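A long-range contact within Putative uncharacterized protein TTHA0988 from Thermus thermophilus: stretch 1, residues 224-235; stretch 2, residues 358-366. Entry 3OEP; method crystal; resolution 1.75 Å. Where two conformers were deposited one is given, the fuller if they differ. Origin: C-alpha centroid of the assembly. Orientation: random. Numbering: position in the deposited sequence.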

# COMPACT_ATOMS: atom_id res chain seq x y z
N LEU A 224 -4.21 14.78 -23.37
CA LEU A 224 -3.82 13.51 -23.96
C LEU A 224 -2.44 13.14 -23.48
O LEU A 224 -1.51 13.96 -23.52
CB LEU A 224 -3.78 13.62 -25.50
CG LEU A 224 -3.21 12.43 -26.27
CD1 LEU A 224 -4.12 11.19 -26.17
CD2 LEU A 224 -2.99 12.82 -27.72
N VAL A 225 -2.29 11.89 -23.04
CA VAL A 225 -0.99 11.33 -22.75
C VAL A 225 -0.40 10.84 -24.07
O VAL A 225 -0.84 9.82 -24.61
CB VAL A 225 -1.08 10.15 -21.75
CG1 VAL A 225 0.33 9.62 -21.44
CG2 VAL A 225 -1.81 10.58 -20.49
N GLU A 226 0.56 11.57 -24.60
CA GLU A 226 1.21 11.18 -25.85
C GLU A 226 2.23 10.09 -25.60
O GLU A 226 2.31 9.12 -26.37
CB GLU A 226 1.87 12.38 -26.52
CG GLU A 226 0.85 13.42 -27.02
CD GLU A 226 1.25 14.06 -28.33
OE1 GLU A 226 1.82 13.37 -29.20
OE2 GLU A 226 0.97 15.26 -28.51
N GLU A 227 3.01 10.26 -24.53
CA GLU A 227 3.99 9.27 -24.09
C GLU A 227 3.92 9.17 -22.57
O GLU A 227 3.84 10.20 -21.89
CB GLU A 227 5.40 9.69 -24.52
CG GLU A 227 5.49 10.19 -25.96
CD GLU A 227 6.88 10.65 -26.36
OE1 GLU A 227 7.86 10.09 -25.83
OE2 GLU A 227 6.99 11.56 -27.21
N PRO A 228 3.91 7.95 -22.02
CA PRO A 228 3.93 7.82 -20.57
C PRO A 228 5.33 8.04 -20.03
O PRO A 228 6.32 7.87 -20.75
CB PRO A 228 3.52 6.37 -20.35
CG PRO A 228 4.03 5.67 -21.53
CD PRO A 228 3.82 6.63 -22.67
N GLY A 229 5.41 8.45 -18.77
CA GLY A 229 6.66 8.42 -18.03
C GLY A 229 6.85 7.04 -17.44
O GLY A 229 6.15 6.08 -17.80
N LEU A 230 7.78 6.93 -16.50
CA LEU A 230 8.08 5.65 -15.86
C LEU A 230 6.87 5.06 -15.13
O LEU A 230 6.56 3.87 -15.28
CB LEU A 230 9.24 5.84 -14.87
CG LEU A 230 9.69 4.63 -14.05
CD1 LEU A 230 10.14 3.50 -14.96
CD2 LEU A 230 10.80 5.03 -13.10
N MET A 231 6.20 5.89 -14.34
CA MET A 231 5.02 5.46 -13.58
C MET A 231 4.17 6.67 -13.19
O MET A 231 4.24 7.18 -12.07
CB MET A 231 5.43 4.65 -12.34
CG MET A 231 4.28 3.79 -11.79
SD MET A 231 4.66 2.93 -10.25
CE MET A 231 6.08 1.95 -10.74
N ASP A 232 3.36 7.13 -14.15
CA ASP A 232 2.49 8.28 -13.94
C ASP A 232 1.19 7.78 -13.34
O ASP A 232 0.55 6.88 -13.90
CB ASP A 232 2.18 8.99 -15.27
CG ASP A 232 3.38 9.12 -16.17
OD1 ASP A 232 3.28 8.70 -17.35
OD2 ASP A 232 4.43 9.64 -15.73
N LEU A 233 0.79 8.35 -12.21
CA LEU A 233 -0.39 7.90 -11.48
C LEU A 233 -1.31 9.08 -11.22
O LEU A 233 -0.85 10.14 -10.82
CB LEU A 233 0.02 7.30 -10.14
CG LEU A 233 0.95 6.09 -10.14
CD1 LEU A 233 1.33 5.71 -8.70
CD2 LEU A 233 0.29 4.91 -10.85
N VAL A 234 -2.60 8.88 -11.43
CA VAL A 234 -3.60 9.84 -10.95
C VAL A 234 -3.90 9.50 -9.50
O VAL A 234 -4.43 8.42 -9.23
CB VAL A 234 -4.89 9.79 -11.78
CG1 VAL A 234 -5.93 10.73 -11.20
CG2 VAL A 234 -4.59 10.15 -13.24
N VAL A 235 -3.56 10.39 -8.58
CA VAL A 235 -3.78 10.16 -7.15
C VAL A 235 -4.66 11.24 -6.52
O VAL A 235 -4.63 12.40 -6.94
CB VAL A 235 -2.46 10.09 -6.37
CG1 VAL A 235 -1.61 8.91 -6.85
CG2 VAL A 235 -1.67 11.41 -6.48
N GLY A 358 -6.88 0.50 -10.50
CA GLY A 358 -6.24 1.53 -11.31
C GLY A 358 -4.95 1.03 -11.94
O GLY A 358 -4.62 -0.15 -11.87
N ARG A 359 -4.23 1.95 -12.58
CA ARG A 359 -3.01 1.61 -13.31
C ARG A 359 -2.24 2.87 -13.64
O ARG A 359 -2.80 3.97 -13.61
CB ARG A 359 -3.35 0.90 -14.61
CG ARG A 359 -4.25 1.71 -15.52
CD ARG A 359 -4.32 1.12 -16.91
NE ARG A 359 -5.32 1.83 -17.71
CZ ARG A 359 -5.12 3.01 -18.30
NH1 ARG A 359 -3.96 3.65 -18.20
NH2 ARG A 359 -6.11 3.55 -19.01
N PRO A 360 -0.96 2.72 -14.01
CA PRO A 360 -0.24 3.87 -14.55
C PRO A 360 -0.80 4.32 -15.90
O PRO A 360 -1.43 3.53 -16.61
CB PRO A 360 1.20 3.36 -14.70
CG PRO A 360 1.26 2.11 -13.90
CD PRO A 360 -0.10 1.53 -13.94
N LEU A 361 -0.56 5.58 -16.24
CA LEU A 361 -1.04 6.10 -17.51
C LEU A 361 -0.33 5.41 -18.66
O LEU A 361 0.84 4.98 -18.54
CB LEU A 361 -0.86 7.62 -17.58
CG LEU A 361 -1.58 8.42 -16.50
CD1 LEU A 361 -1.25 9.90 -16.64
CD2 LEU A 361 -3.09 8.19 -16.54
N TRP A 362 -1.07 5.28 -19.76
CA TRP A 362 -0.63 4.66 -21.01
C TRP A 362 -0.68 5.72 -22.10
O TRP A 362 -1.52 6.62 -22.05
CB TRP A 362 -1.64 3.61 -21.47
CG TRP A 362 -1.59 2.29 -20.84
CD1 TRP A 362 -0.52 1.66 -20.29
CD2 TRP A 362 -2.68 1.36 -20.79
NE1 TRP A 362 -0.88 0.41 -19.85
CE2 TRP A 362 -2.20 0.20 -20.15
CE3 TRP A 362 -4.01 1.40 -21.20
CZ2 TRP A 362 -3.01 -0.91 -19.91
CZ3 TRP A 362 -4.82 0.30 -20.96
CH2 TRP A 362 -4.32 -0.84 -20.32
N ALA A 363 0.16 5.56 -23.11
CA ALA A 363 0.05 6.36 -24.33
C ALA A 363 -1.38 6.25 -24.85
O ALA A 363 -1.95 5.16 -24.92
CB ALA A 363 1.04 5.87 -25.39
N GLY A 364 -1.98 7.40 -25.18
CA GLY A 364 -3.33 7.45 -25.73
C GLY A 364 -4.42 7.72 -24.71
O GLY A 364 -5.57 7.97 -25.09
N ASP A 365 -4.09 7.67 -23.42
CA ASP A 365 -5.06 8.00 -22.38
C ASP A 365 -5.52 9.44 -22.55
O ASP A 365 -4.70 10.34 -22.75
CB ASP A 365 -4.48 7.83 -20.98
CG ASP A 365 -4.48 6.38 -20.50
OD1 ASP A 365 -5.21 5.54 -21.06
OD2 ASP A 365 -3.74 6.09 -19.53
N VAL A 366 -6.82 9.65 -22.44
CA VAL A 366 -7.39 10.99 -22.38
C VAL A 366 -7.95 11.23 -20.98
O VAL A 366 -8.78 10.44 -20.50
CB VAL A 366 -8.48 11.19 -23.43
CG1 VAL A 366 -9.16 12.54 -23.26
CG2 VAL A 366 -7.88 11.07 -24.82
O HOH W 1 2.85 5.84 -16.76
O HOH W 2 -3.37 6.49 -12.99

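The fit centres on Leu361, whose CA-to-CB bond points toward stretch 1 and which has more area covered by the other stretch (102 Å²) than any other residue in the contact. With chi1 m and chi2 t, its forked end fills a hollow lined by three residues: CD1 lies 3.9 Å from Val225 CG2 and 3.8 Å from Asp232 CB, while CD2 lies 4.1 Å from Val234 CG2. These are van der Waals distances, so CD1 and CD2 sit snugly against the walls of the hollow. Its backbone is held as well: Leu361 N donates to Asp232 O (2.9 Å, 157°), and the same oxygen receives a CA-H...O contact from Pro360 CA at 3.2 Å.

Val225 is the reciprocal bump. Its CA-to-CB bond points toward stretch 2, bringing Val225 CB to 3.6 Å from Trp362 O and CG2 to 3.9 Å from Asp365 CB. The surface it meets is shaped by the type II turn from Trp362 to Asp365, closed by Asp365 N to Trp362 O (3.1 Å). Two nearly linear hydrogen bonds fix Val225 against this turn: Val225 N to Asp365 O (2.9 Å, 175°) and Gly364 N to Val225 O (2.7 Å, 170°). Gly364 has phi 96°, where a CB would jam against the carbonyl oxygen of Ala363. Inside stretch 2, Asp365 OD2 braces the turn by accepting from Trp362 N (2.8 Å) and, in a salt bridge, from Arg359 NH1 (2.8 Å).

Smaller contacts extend the fit. Pro228 CB rests 3.5 Å from Leu361 O, and its CD lies 4.0 Å from Ala363 CB. Pro360 CG meets Met231 CG at 4.0 Å, while Pro360 CB lies 4.2 Å from Leu233 CD2, the leucine's end approaching although its CA-to-CB bond points away. Water 2 bridges a remaining gap, accepting from Val234 N (3.0 Å) and donating to Arg359 O (2.7 Å).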